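Local coordinates for protein halogenase (Chondromyces crocatus, PDB 3E1T) that binds FAD and, as a flavin-dependent halogenase, probably chlorinates a precursor in the making of the myxobacterial metabolite chondrochloren, at residues P52-G57 against G315-T320; D66-A71 against A111-M116; P74-G79 against A105-R110; G78-W83 against A204-N209. One frame throughout, in Å; residues are numbered along the deposited sequence.

Interaction 1 of 4, residues P52-G57 against G315-T320; sequences PATVHG and GVHLAT. With FAD (flavin-adenine dinucleotide), chain C.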
# COMPACT_ATOMS: atom_id res chain seq x y z
N PRO A 52 -6.46 -5.88 9.35
CA PRO A 52 -7.04 -7.17 9.72
C PRO A 52 -7.24 -8.14 8.55
O PRO A 52 -7.13 -9.36 8.75
CB PRO A 52 -8.39 -6.78 10.34
CG PRO A 52 -8.16 -5.40 10.85
CD PRO A 52 -7.35 -4.77 9.77
N ALA A 53 -7.54 -7.63 7.36
CA ALA A 53 -7.75 -8.49 6.19
C ALA A 53 -6.48 -9.28 5.84
O ALA A 53 -6.57 -10.42 5.39
CB ALA A 53 -8.23 -7.69 5.00
N THR A 54 -5.32 -8.68 6.09
CA THR A 54 -4.03 -9.32 5.89
C THR A 54 -3.66 -10.21 7.08
O THR A 54 -3.27 -11.35 6.91
CB THR A 54 -2.91 -8.27 5.66
OG1 THR A 54 -3.38 -7.27 4.73
CG2 THR A 54 -1.66 -8.92 5.10
N VAL A 55 -3.80 -9.67 8.29
CA VAL A 55 -3.45 -10.40 9.51
C VAL A 55 -4.36 -11.62 9.76
O VAL A 55 -3.86 -12.71 10.03
CB VAL A 55 -3.43 -9.46 10.75
CG1 VAL A 55 -3.45 -10.27 12.05
CG2 VAL A 55 -2.22 -8.53 10.70
N HIS A 56 -5.67 -11.45 9.61
CA HIS A 56 -6.60 -12.54 9.90
C HIS A 56 -7.09 -13.29 8.66
O HIS A 56 -7.55 -14.44 8.77
CB HIS A 56 -7.81 -12.02 10.68
CG HIS A 56 -7.46 -11.48 12.03
ND1 HIS A 56 -7.61 -12.22 13.18
CD2 HIS A 56 -6.98 -10.28 12.40
CE1 HIS A 56 -7.23 -11.49 14.21
NE2 HIS A 56 -6.84 -10.31 13.77
N GLY A 57 -7.00 -12.65 7.51
CA GLY A 57 -7.39 -13.29 6.26
C GLY A 57 -6.20 -13.95 5.57
O GLY A 57 -6.09 -15.17 5.55
N GLY A 315 -1.39 -0.25 1.78
CA GLY A 315 -0.39 -0.74 0.83
C GLY A 315 -0.18 -2.25 0.88
O GLY A 315 -0.29 -2.94 -0.14
N VAL A 316 0.13 -2.76 2.07
CA VAL A 316 0.41 -4.20 2.19
C VAL A 316 -0.84 -5.03 1.95
O VAL A 316 -0.76 -6.13 1.39
CB VAL A 316 1.12 -4.57 3.51
CG1 VAL A 316 1.16 -6.09 3.70
CG2 VAL A 316 2.55 -4.00 3.52
N HIS A 317 -2.01 -4.50 2.32
CA HIS A 317 -3.26 -5.17 2.03
C HIS A 317 -3.47 -5.32 0.52
O HIS A 317 -3.85 -6.39 0.04
CB HIS A 317 -4.43 -4.42 2.68
CG HIS A 317 -5.78 -4.74 2.10
ND1 HIS A 317 -6.34 -5.99 2.19
CD2 HIS A 317 -6.67 -3.97 1.44
CE1 HIS A 317 -7.53 -5.98 1.60
NE2 HIS A 317 -7.75 -4.77 1.14
N LEU A 318 -3.25 -4.23 -0.22
CA LEU A 318 -3.43 -4.21 -1.66
C LEU A 318 -2.48 -5.19 -2.34
O LEU A 318 -2.87 -5.94 -3.23
CB LEU A 318 -3.23 -2.78 -2.23
CG LEU A 318 -4.41 -1.83 -2.01
CD1 LEU A 318 -4.10 -0.44 -2.51
CD2 LEU A 318 -5.66 -2.36 -2.66
N ALA A 319 -1.22 -5.17 -1.90
CA ALA A 319 -0.20 -6.09 -2.41
C ALA A 319 -0.59 -7.56 -2.19
O ALA A 319 -0.46 -8.39 -3.10
CB ALA A 319 1.14 -5.79 -1.78
N THR A 320 -1.07 -7.88 -0.99
CA THR A 320 -1.39 -9.25 -0.61
C THR A 320 -2.72 -9.70 -1.20
O THR A 320 -2.90 -10.87 -1.52
CB THR A 320 -1.37 -9.48 0.93
OG1 THR A 320 -2.33 -8.61 1.58
CG2 THR A 320 0.02 -9.23 1.50
PA FAD C . 7.95 -4.24 -1.89
O1A FAD C . 7.63 -4.35 -0.43
O2A FAD C . 8.57 -2.95 -2.31
O5B FAD C . 8.96 -5.44 -2.26
C5B FAD C . 9.41 -5.65 -3.59
C4B FAD C . 10.69 -6.50 -3.56
O4B FAD C . 11.23 -6.64 -4.86
C3B FAD C . 11.77 -5.85 -2.70
O3B FAD C . 12.18 -6.79 -1.73
C2B FAD C . 12.91 -5.55 -3.66
O2B FAD C . 14.14 -5.84 -3.05
C1B FAD C . 12.63 -6.50 -4.81
N9A FAD C . 13.10 -6.05 -6.13
C8A FAD C . 13.11 -4.78 -6.66
N7A FAD C . 13.61 -4.86 -7.92
C5A FAD C . 13.91 -6.15 -8.20
C6A FAD C . 14.46 -6.80 -9.32
N6A FAD C . 14.92 -6.11 -10.37
N1A FAD C . 14.63 -8.16 -9.28
C2A FAD C . 14.32 -8.89 -8.15
N3A FAD C . 13.80 -8.24 -7.06
C4A FAD C . 13.59 -6.90 -7.08
N1 FAD C . 1.71 0.09 3.61
C2 FAD C . 1.08 -0.44 4.69
O2 FAD C . 0.47 -1.50 4.55
N3 FAD C . 1.12 0.23 5.90
C4 FAD C . 1.81 1.43 6.03
O4 FAD C . 1.87 2.02 7.11
C4X FAD C . 2.44 1.97 4.92
N5 FAD C . 3.14 3.16 5.00
C5X FAD C . 3.77 3.68 3.88
C6 FAD C . 4.47 4.88 3.95
C7 FAD C . 5.10 5.40 2.81
C7M FAD C . 5.65 6.79 2.84
C8 FAD C . 5.02 4.71 1.59
C8M FAD C . 5.51 5.32 0.30
C9 FAD C . 4.34 3.50 1.53
C9A FAD C . 3.70 2.98 2.67
N10 FAD C . 3.03 1.77 2.58
C10 FAD C . 2.39 1.28 3.70
C1' FAD C . 3.05 0.96 1.30
C2' FAD C . 4.00 -0.25 1.34
O2' FAD C . 5.32 0.24 1.45
C3' FAD C . 3.88 -1.08 0.05
O3' FAD C . 2.55 -1.08 -0.42
C4' FAD C . 4.27 -2.55 0.20
O4' FAD C . 5.62 -2.64 0.59
C5' FAD C . 4.08 -3.26 -1.14
O5' FAD C . 4.73 -4.50 -1.11
P FAD C . 5.30 -5.18 -2.46
O1P FAD C . 5.45 -6.67 -2.22
O2P FAD C . 4.36 -4.93 -3.60
O3P FAD C . 6.64 -4.41 -2.79
O HOH W 1 -4.83 -8.18 2.74
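Thr54 sets its hydroxyl against the backbone of the facing helix, OG1 lying 3.4 Å from His317 CA. Its methyl CG2 reaches the side chain of Thr320, coming 4.0 Å from the CG2 there, and also borders Val316. The Thr54 and Thr320 side chains cross at about a right angle. With chi1 at -44°, OG1 of Thr54 sits beside its own backbone N and CG2 anti to it, which turns OG1 to the His317 backbone and toward Thr320 OG1 and leaves CG2 on the side of Thr320 and Val316. A single water is held by three side chains: it lies 2.6 Å from Thr54 OG1, 2.7 Å from His317 ND1 and 2.8 Å from Thr320 OG1, to which it donates. An alanine at Thr54 would probably leave this water with two of its three side-chain partners and open a gap beside Thr320 and Val316. The helices carrying these groups, 52-61 and 315-333, approach to 9.2 Å between the axes of their segments and are inclined by 55°. Helix 315-333 begins at the flavin: Val316 N donates to FAD O2 over 2.8 Å with an N-H...O angle of 164°. A helix start at the flavin C2 carbonyl recurs in FAD-dependent monooxygenases and halogenases, where it is thought to favour negative charge on the reduced ring. Farther from FAD, Ala53 CB approaches the His317 ring obliquely, 3.8 Å from ND1. The other ring nitrogen, NE2, is hydrogen-bonded to Glu354 of helix 340-368.

Interaction 2 of 4, residues D66-A71 against A111-M116; sequences DEMKRA and ARFDDM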
# COMPACT_ATOMS: atom_id res chain seq x y z
N ASP A 66 0.05 -18.48 14.10
CA ASP A 66 0.80 -18.76 15.33
C ASP A 66 2.14 -18.03 15.34
O ASP A 66 2.50 -17.42 16.35
CB ASP A 66 1.00 -20.27 15.53
CG ASP A 66 -0.30 -21.06 15.40
OD1 ASP A 66 -0.23 -22.32 15.41
OD2 ASP A 66 -1.40 -20.46 15.30
N GLU A 67 2.85 -18.06 14.21
CA GLU A 67 4.15 -17.40 14.10
C GLU A 67 4.06 -15.87 14.22
O GLU A 67 4.99 -15.23 14.73
CB GLU A 67 4.85 -17.81 12.80
CG GLU A 67 6.37 -17.75 12.89
CD GLU A 67 7.07 -18.11 11.58
OE1 GLU A 67 6.46 -18.81 10.73
OE2 GLU A 67 8.24 -17.69 11.40
N MET A 68 2.95 -15.30 13.77
CA MET A 68 2.68 -13.86 13.93
C MET A 68 2.55 -13.49 15.41
O MET A 68 3.12 -12.49 15.86
CB MET A 68 1.39 -13.47 13.20
CG MET A 68 1.42 -13.68 11.69
SD MET A 68 2.10 -12.28 10.80
CE MET A 68 0.64 -11.23 10.71
N LYS A 69 1.81 -14.31 16.16
CA LYS A 69 1.58 -14.12 17.59
C LYS A 69 2.88 -14.08 18.40
O LYS A 69 3.01 -13.29 19.33
CB LYS A 69 0.71 -15.25 18.14
CG LYS A 69 -0.72 -15.30 17.64
CD LYS A 69 -1.44 -16.49 18.26
CE LYS A 69 -2.94 -16.24 18.40
NZ LYS A 69 -3.67 -16.38 17.11
N ARG A 70 3.81 -14.95 18.03
CA ARG A 70 5.04 -15.18 18.80
C ARG A 70 6.10 -14.13 18.50
O ARG A 70 7.13 -14.06 19.18
CB ARG A 70 5.59 -16.59 18.50
CG ARG A 70 4.58 -17.71 18.72
CD ARG A 70 5.23 -19.09 18.69
NE ARG A 70 5.37 -19.65 17.34
CZ ARG A 70 6.49 -19.66 16.63
NH1 ARG A 70 7.60 -19.12 17.12
NH2 ARG A 70 6.51 -20.20 15.41
N ALA A 71 5.82 -13.30 17.50
CA ALA A 71 6.78 -12.34 16.98
C ALA A 71 7.00 -11.13 17.88
O ALA A 71 8.06 -10.51 17.84
CB ALA A 71 6.38 -11.90 15.59
N ALA A 111 11.45 -5.55 7.84
CA ALA A 111 12.60 -6.45 7.74
C ALA A 111 12.24 -7.85 8.25
O ALA A 111 12.39 -8.83 7.51
CB ALA A 111 13.80 -5.87 8.51
N ARG A 112 11.73 -7.91 9.49
CA ARG A 112 11.36 -9.17 10.15
C ARG A 112 10.12 -9.78 9.55
O ARG A 112 9.99 -11.01 9.48
CB ARG A 112 11.06 -8.96 11.63
CG ARG A 112 12.05 -8.13 12.43
CD ARG A 112 11.52 -8.00 13.87
NE ARG A 112 11.13 -9.30 14.41
CZ ARG A 112 10.18 -9.50 15.32
NH1 ARG A 112 9.49 -8.48 15.83
NH2 ARG A 112 9.92 -10.73 15.74
N PHE A 113 9.17 -8.93 9.17
CA PHE A 113 7.90 -9.40 8.65
C PHE A 113 8.05 -10.01 7.25
O PHE A 113 7.53 -11.10 7.00
CB PHE A 113 6.88 -8.25 8.64
CG PHE A 113 5.53 -8.65 8.14
CD1 PHE A 113 4.69 -9.44 8.92
CD2 PHE A 113 5.08 -8.23 6.89
CE1 PHE A 113 3.43 -9.81 8.46
CE2 PHE A 113 3.82 -8.59 6.42
CZ PHE A 113 3.00 -9.39 7.22
N ASP A 114 8.75 -9.32 6.36
CA ASP A 114 8.99 -9.83 5.01
C ASP A 114 9.82 -11.12 5.09
O ASP A 114 9.48 -12.10 4.44
CB ASP A 114 9.72 -8.80 4.14
CG ASP A 114 8.86 -7.57 3.83
OD1 ASP A 114 7.71 -7.49 4.30
OD2 ASP A 114 9.34 -6.66 3.11
N ASP A 115 10.89 -11.09 5.89
CA ASP A 115 11.75 -12.27 6.10
C ASP A 115 10.92 -13.46 6.58
O ASP A 115 10.97 -14.54 6.01
CB ASP A 115 12.87 -11.96 7.10
CG ASP A 115 13.91 -13.07 7.19
OD1 ASP A 115 14.36 -13.58 6.13
OD2 ASP A 115 14.29 -13.44 8.32
N MET A 116 10.12 -13.22 7.62
CA MET A 116 9.17 -14.21 8.11
C MET A 116 8.32 -14.77 6.97
O MET A 116 8.17 -15.99 6.84
CB MET A 116 8.31 -13.60 9.22
CG MET A 116 7.15 -14.44 9.67
SD MET A 116 6.32 -13.79 11.15
CE MET A 116 4.72 -14.55 10.87
O HOH W 2 8.48 -18.16 8.80
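A Met-aromatic contact between Met68 and Phe113 ties helix 65-69 to helix 110-123. The sulfur meets the ring at its edge: SD is 5.0 Å from the ring centroid, 84° off the normal, and 3.7 Å from CE1. The bend at chi2 of Met68 (-87°) puts SD there. Met116, extended beyond CG, arrives at about a right angle to Met68 and brings its CE to 3.5 Å from the same sulfur. That methyl also touches Glu67, whose CB lies 3.8 Å from Met116 CE, and the two side chains slide past each other in opposite directions. The same helix 110-123 runs close to the cofactor, with the Phe113 side chain about 8 Å from FAD, so the apolar contact joins a peripheral helix to one near the flavin site. Polar bonds flank it at both ends. A water donates to Glu67 OE2 (2.7 Å) and to Met116 O, while Glu67 OE1 forms a salt bridge with Arg123. At the other end the guanidinium of Arg112 grips Ala71 O end-on and nearly in its own plane: NH2 approaches at 2.8 Å in the carbonyl plane, on a lone pair, and NH1 at 3.2 Å from 41° above that plane.

Interaction 3 of 4, residues P74-G79 against A105-R110; sequences PIKRGG and AYQVER. With FAD (flavin-adenine dinucleotide), chain C.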
# COMPACT_ATOMS: atom_id res chain seq x y z
N PRO A 74 3.58 -5.18 18.20
CA PRO A 74 2.49 -4.46 18.85
C PRO A 74 1.14 -4.72 18.19
O PRO A 74 1.06 -4.80 16.96
CB PRO A 74 2.88 -2.99 18.68
CG PRO A 74 4.36 -3.02 18.66
CD PRO A 74 4.72 -4.29 17.92
N ILE A 75 0.10 -4.83 19.01
CA ILE A 75 -1.25 -5.17 18.54
C ILE A 75 -2.02 -3.89 18.24
O ILE A 75 -2.23 -3.06 19.12
CB ILE A 75 -2.03 -6.01 19.59
CG1 ILE A 75 -1.37 -7.38 19.79
CG2 ILE A 75 -3.52 -6.17 19.20
CD1 ILE A 75 -0.23 -7.37 20.80
N LYS A 76 -2.45 -3.77 16.98
CA LYS A 76 -3.14 -2.57 16.51
C LYS A 76 -4.65 -2.79 16.47
O LYS A 76 -5.16 -3.58 15.68
CB LYS A 76 -2.59 -2.19 15.12
CG LYS A 76 -3.29 -1.04 14.43
CD LYS A 76 -2.93 -1.05 12.95
CE LYS A 76 -3.52 0.15 12.25
NZ LYS A 76 -3.13 0.18 10.81
N ARG A 77 -5.36 -2.07 17.34
CA ARG A 77 -6.82 -2.21 17.46
C ARG A 77 -7.58 -1.22 16.59
O ARG A 77 -8.79 -1.35 16.38
CB ARG A 77 -7.24 -2.04 18.92
CG ARG A 77 -6.66 -3.06 19.88
CD ARG A 77 -7.49 -4.33 19.95
NE ARG A 77 -6.94 -5.25 20.95
CZ ARG A 77 -7.33 -6.52 21.10
NH1 ARG A 77 -8.29 -7.02 20.32
NH2 ARG A 77 -6.76 -7.28 22.03
N GLY A 78 -6.86 -0.23 16.09
CA GLY A 78 -7.45 0.83 15.28
C GLY A 78 -6.46 1.97 15.23
O GLY A 78 -5.25 1.75 15.31
N GLY A 79 -6.97 3.19 15.13
CA GLY A 79 -6.10 4.35 15.08
C GLY A 79 -6.67 5.62 15.67
O GLY A 79 -7.89 5.75 15.87
N ALA A 105 -4.85 -5.92 14.14
CA ALA A 105 -3.72 -6.18 13.27
C ALA A 105 -2.42 -5.95 14.04
O ALA A 105 -2.42 -5.89 15.26
CB ALA A 105 -3.79 -5.29 12.03
N TYR A 106 -1.31 -5.84 13.31
CA TYR A 106 -0.02 -5.62 13.94
C TYR A 106 0.70 -4.41 13.37
O TYR A 106 0.40 -3.98 12.25
CB TYR A 106 0.86 -6.86 13.80
CG TYR A 106 0.34 -8.12 14.48
CD1 TYR A 106 0.31 -8.23 15.88
CD2 TYR A 106 -0.07 -9.21 13.72
CE1 TYR A 106 -0.14 -9.41 16.50
CE2 TYR A 106 -0.52 -10.39 14.32
CZ TYR A 106 -0.56 -10.48 15.71
OH TYR A 106 -1.01 -11.64 16.30
N GLN A 107 1.63 -3.88 14.15
CA GLN A 107 2.60 -2.89 13.68
C GLN A 107 3.91 -3.64 13.53
O GLN A 107 4.48 -4.12 14.52
CB GLN A 107 2.78 -1.76 14.70
CG GLN A 107 1.51 -1.14 15.25
CD GLN A 107 0.84 -0.17 14.29
OE1 GLN A 107 1.00 -0.28 13.07
NE2 GLN A 107 0.07 0.77 14.84
N VAL A 108 4.39 -3.77 12.29
CA VAL A 108 5.49 -4.68 12.03
C VAL A 108 6.76 -4.01 11.56
O VAL A 108 6.73 -3.05 10.79
CB VAL A 108 5.09 -5.79 11.01
CG1 VAL A 108 3.80 -6.46 11.43
CG2 VAL A 108 4.98 -5.24 9.58
N GLU A 109 7.89 -4.53 12.05
CA GLU A 109 9.17 -4.24 11.45
C GLU A 109 9.18 -5.02 10.14
O GLU A 109 9.08 -6.25 10.13
CB GLU A 109 10.31 -4.70 12.36
CG GLU A 109 10.64 -3.68 13.44
CD GLU A 109 11.49 -4.27 14.55
OE1 GLU A 109 10.91 -4.85 15.50
OE2 GLU A 109 12.73 -4.13 14.47
N ARG A 110 9.25 -4.29 9.03
CA ARG A 110 9.10 -4.92 7.72
C ARG A 110 10.23 -5.90 7.42
O ARG A 110 9.99 -6.95 6.82
CB ARG A 110 9.01 -3.86 6.64
CG ARG A 110 8.25 -4.30 5.46
CD ARG A 110 6.78 -4.49 5.79
NE ARG A 110 5.95 -4.34 4.59
CZ ARG A 110 6.39 -4.27 3.34
NH1 ARG A 110 7.68 -4.37 3.04
NH2 ARG A 110 5.52 -4.13 2.36
PA FAD C . 7.95 -4.24 -1.89
O1A FAD C . 7.63 -4.35 -0.43
O2A FAD C . 8.57 -2.95 -2.31
O5B FAD C . 8.96 -5.44 -2.26
C5B FAD C . 9.41 -5.65 -3.59
C4B FAD C . 10.69 -6.50 -3.56
O4B FAD C . 11.23 -6.64 -4.86
C3B FAD C . 11.77 -5.85 -2.70
O3B FAD C . 12.18 -6.79 -1.73
C2B FAD C . 12.91 -5.55 -3.66
O2B FAD C . 14.14 -5.84 -3.05
C1B FAD C . 12.63 -6.50 -4.81
N9A FAD C . 13.10 -6.05 -6.13
C8A FAD C . 13.11 -4.78 -6.66
N7A FAD C . 13.61 -4.86 -7.92
C5A FAD C . 13.91 -6.15 -8.20
C6A FAD C . 14.46 -6.80 -9.32
N6A FAD C . 14.92 -6.11 -10.37
N1A FAD C . 14.63 -8.16 -9.28
C2A FAD C . 14.32 -8.89 -8.15
N3A FAD C . 13.80 -8.24 -7.06
C4A FAD C . 13.59 -6.90 -7.08
N1 FAD C . 1.71 0.09 3.61
C2 FAD C . 1.08 -0.44 4.69
O2 FAD C . 0.47 -1.50 4.55
N3 FAD C . 1.12 0.23 5.90
C4 FAD C . 1.81 1.43 6.03
O4 FAD C . 1.87 2.02 7.11
C4X FAD C . 2.44 1.97 4.92
N5 FAD C . 3.14 3.16 5.00
C5X FAD C . 3.77 3.68 3.88
C6 FAD C . 4.47 4.88 3.95
C7 FAD C . 5.10 5.40 2.81
C7M FAD C . 5.65 6.79 2.84
C8 FAD C . 5.02 4.71 1.59
C8M FAD C . 5.51 5.32 0.30
C9 FAD C . 4.34 3.50 1.53
C9A FAD C . 3.70 2.98 2.67
N10 FAD C . 3.03 1.77 2.58
C10 FAD C . 2.39 1.28 3.70
C1' FAD C . 3.05 0.96 1.30
C2' FAD C . 4.00 -0.25 1.34
O2' FAD C . 5.32 0.24 1.45
C3' FAD C . 3.88 -1.08 0.05
O3' FAD C . 2.55 -1.08 -0.42
C4' FAD C . 4.27 -2.55 0.20
O4' FAD C . 5.62 -2.64 0.59
C5' FAD C . 4.08 -3.26 -1.14
O5' FAD C . 4.73 -4.50 -1.11
P FAD C . 5.30 -5.18 -2.46
O1P FAD C . 5.45 -6.67 -2.22
O2P FAD C . 4.36 -4.93 -3.60
O3P FAD C . 6.64 -4.41 -2.79
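An antiparallel strand pairing joins Lys76 to Ala105 and sets strand 105-106 along the start of strand 75-82. Lys76 and Ala105 form a hydrogen-bonded pair, Lys76 N reaching Ala105 O at 2.7 Å and Ala105 N reaching Lys76 O at 2.8 Å. Past the non-hydrogen-bonded pair Ile75-Tyr106, a third backbone bond, Gln107 N to Pro74 O, is 3.0 Å long. On one face Ile75 and Tyr106 lie side by side, CG1 of Ile75 being 4.1 Å from CE1 of the ring, and Pro74 O meets the ring edge. On the face of Lys76 and Ala105, the extended Lys76 chain meets Gln107 at about a right angle; the bend at chi2 of Gln107 (-78°) brings CD beside it, and NE2 lies 3.8 Å from Lys76 CG. Both polar ends look elsewhere: Ser49 OG bonds to Lys76 NZ and Gln107 OE1, and Gln107 NE2 to Gly208 O. An alanine at Gln107 would probably leave Gly208 O without this donor, take one partner from Ser49 and uncover the Lys76 methylenes. Beyond the pairing, Arg110 opens helix 110-123 and points its guanidinium at FAD, with a weak bond from NH1 to O1A (3.5 Å). A mixed sheet beside the dinucleotide-binding domain, as here, is characteristic of FAD-dependent monooxygenases and the related halogenases.

Interaction 4 of 4, residues G78-W83 against A204-N209; sequences GGTFRW and APRQGN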
# COMPACT_ATOMS: atom_id res chain seq x y z
N GLY A 78 -6.86 -0.23 16.09
CA GLY A 78 -7.45 0.83 15.28
C GLY A 78 -6.46 1.97 15.23
O GLY A 78 -5.25 1.75 15.31
N GLY A 79 -6.97 3.19 15.13
CA GLY A 79 -6.10 4.35 15.08
C GLY A 79 -6.67 5.62 15.67
O GLY A 79 -7.89 5.75 15.87
N THR A 80 -5.78 6.55 15.94
CA THR A 80 -6.14 7.86 16.44
C THR A 80 -5.77 8.92 15.39
O THR A 80 -4.70 8.84 14.77
CB THR A 80 -5.44 8.14 17.76
OG1 THR A 80 -5.69 7.03 18.65
CG2 THR A 80 -5.95 9.42 18.39
N PHE A 81 -6.67 9.87 15.18
CA PHE A 81 -6.46 10.95 14.22
C PHE A 81 -6.63 12.31 14.85
O PHE A 81 -7.60 12.56 15.56
CB PHE A 81 -7.45 10.84 13.07
CG PHE A 81 -7.08 9.83 12.03
CD1 PHE A 81 -7.58 8.54 12.10
CD2 PHE A 81 -6.24 10.17 10.98
CE1 PHE A 81 -7.24 7.59 11.13
CE2 PHE A 81 -5.88 9.23 10.01
CZ PHE A 81 -6.38 7.94 10.09
N ARG A 82 -5.66 13.19 14.59
CA ARG A 82 -5.86 14.62 14.72
C ARG A 82 -6.04 15.17 13.31
O ARG A 82 -5.08 15.41 12.57
CB ARG A 82 -4.71 15.26 15.52
CG ARG A 82 -4.27 16.64 15.09
CD ARG A 82 -5.16 17.75 15.57
NE ARG A 82 -6.39 17.90 14.79
CZ ARG A 82 -6.49 18.56 13.64
NH1 ARG A 82 -5.43 19.11 13.07
NH2 ARG A 82 -7.67 18.64 13.04
N TRP A 83 -7.31 15.36 12.93
CA TRP A 83 -7.69 15.50 11.54
C TRP A 83 -9.14 15.93 11.46
O TRP A 83 -9.99 15.38 12.15
CB TRP A 83 -7.56 14.13 10.87
CG TRP A 83 -7.44 14.11 9.36
CD1 TRP A 83 -8.40 14.43 8.45
CD2 TRP A 83 -6.30 13.69 8.61
NE1 TRP A 83 -7.92 14.26 7.16
CE2 TRP A 83 -6.63 13.80 7.24
CE3 TRP A 83 -5.02 13.23 8.96
CZ2 TRP A 83 -5.73 13.47 6.22
CZ3 TRP A 83 -4.13 12.91 7.95
CH2 TRP A 83 -4.49 13.03 6.60
N ALA A 204 -4.78 4.73 27.45
CA ALA A 204 -5.79 3.67 27.60
C ALA A 204 -5.21 2.31 27.22
O ALA A 204 -4.05 2.04 27.55
CB ALA A 204 -7.04 4.02 26.80
N PRO A 205 -6.01 1.44 26.55
CA PRO A 205 -5.43 0.23 25.97
C PRO A 205 -4.98 0.43 24.51
O PRO A 205 -4.84 -0.54 23.77
CB PRO A 205 -6.61 -0.75 26.02
CG PRO A 205 -7.82 0.11 25.84
CD PRO A 205 -7.47 1.50 26.31
N ARG A 206 -4.75 1.68 24.12
CA ARG A 206 -4.51 2.04 22.73
C ARG A 206 -3.04 2.32 22.41
O ARG A 206 -2.75 2.96 21.40
CB ARG A 206 -5.35 3.26 22.35
CG ARG A 206 -6.79 2.93 22.01
CD ARG A 206 -7.69 4.16 22.10
NE ARG A 206 -7.07 5.37 21.57
CZ ARG A 206 -6.86 6.50 22.27
NH1 ARG A 206 -7.23 6.59 23.54
NH2 ARG A 206 -6.29 7.54 21.68
N GLN A 207 -2.14 1.84 23.26
CA GLN A 207 -0.70 2.12 23.09
C GLN A 207 -0.16 1.70 21.72
O GLN A 207 0.79 2.29 21.22
CB GLN A 207 0.12 1.43 24.18
CG GLN A 207 -0.22 1.82 25.61
CD GLN A 207 -1.23 0.88 26.25
OE1 GLN A 207 -2.25 0.54 25.65
NE2 GLN A 207 -0.93 0.43 27.48
N GLY A 208 -0.78 0.67 21.13
CA GLY A 208 -0.29 0.06 19.89
C GLY A 208 -0.99 0.54 18.63
O GLY A 208 -0.68 0.09 17.52
N ASN A 209 -1.95 1.46 18.81
CA ASN A 209 -2.62 2.11 17.70
C ASN A 209 -1.67 2.99 16.92
O ASN A 209 -0.70 3.52 17.46
CB ASN A 209 -3.78 2.98 18.20
CG ASN A 209 -5.03 2.20 18.49
OD1 ASN A 209 -4.98 1.01 18.77
ND2 ASN A 209 -6.17 2.86 18.41
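A type I turn from Arg206 to Asn209, closed by Asn209 N to Arg206 O at 3.1 Å, delivers Asn209 alongside Gly79, with 4.9 Å between their CA atoms. The turn leads straight into strand 210-215, the parallel neighbour of strand 75-82 in the mixed sheet; backbone bonds of Thr80 with Ile210 and Ser212 carry that pairing onward. Asn209 spreads its amide over the Gly78-Gly79 peptide. Its CG is 3.2 Å from Gly78 O, and its ND2 is 3.3 Å from Gly78 C. This is contact without a hydrogen bond, since the angle from ND2 to Gly78 O is poor and Gly79 N is a second donor facing ND2. The other end of the amide, OD1, takes a weak bond from Arg77 N, which helps to fix its rotation. Arg206 reaches back from the start of the turn and crosses Thr80 at about a right angle. The turn at chi3 (41°) starts the bend that leads to the guanidinium. Thr80 OG1 sits at the edge of that group, 3° out of its plane. The bond from Arg206 NH2 to Thr80 OG1 is nearly straight, 3.1 Å long with an N-H...O angle of 169°, and Thr80 CG2 lies 3.8 Å from the same NH2.

Interactions 1, 3 and 4 are buried and interaction 2 only partly so; interaction 1 lies nearest the middle of the chain, about 9 Å from its centre. Interactions 1 and 3 both touch FAD, from a helix start and from an arginine, and meet where Val55 packs on Ala105 and Tyr106. Tyr106 also touches Met68, so interaction 2 adjoins the same strand, whose chain runs on into helix 110-123. Interactions 3 and 4 share strand 75-82, which pairs with 105-106 (antiparallel) and 210-215 (parallel). Their chemistry differs accordingly: a water between helices in 1, sulfur and methyl packing edged by an arginine-carbonyl grip in 2, backbone pairing in 3, and an amide laid over a peptide beside one arginine-threonine bond in 4.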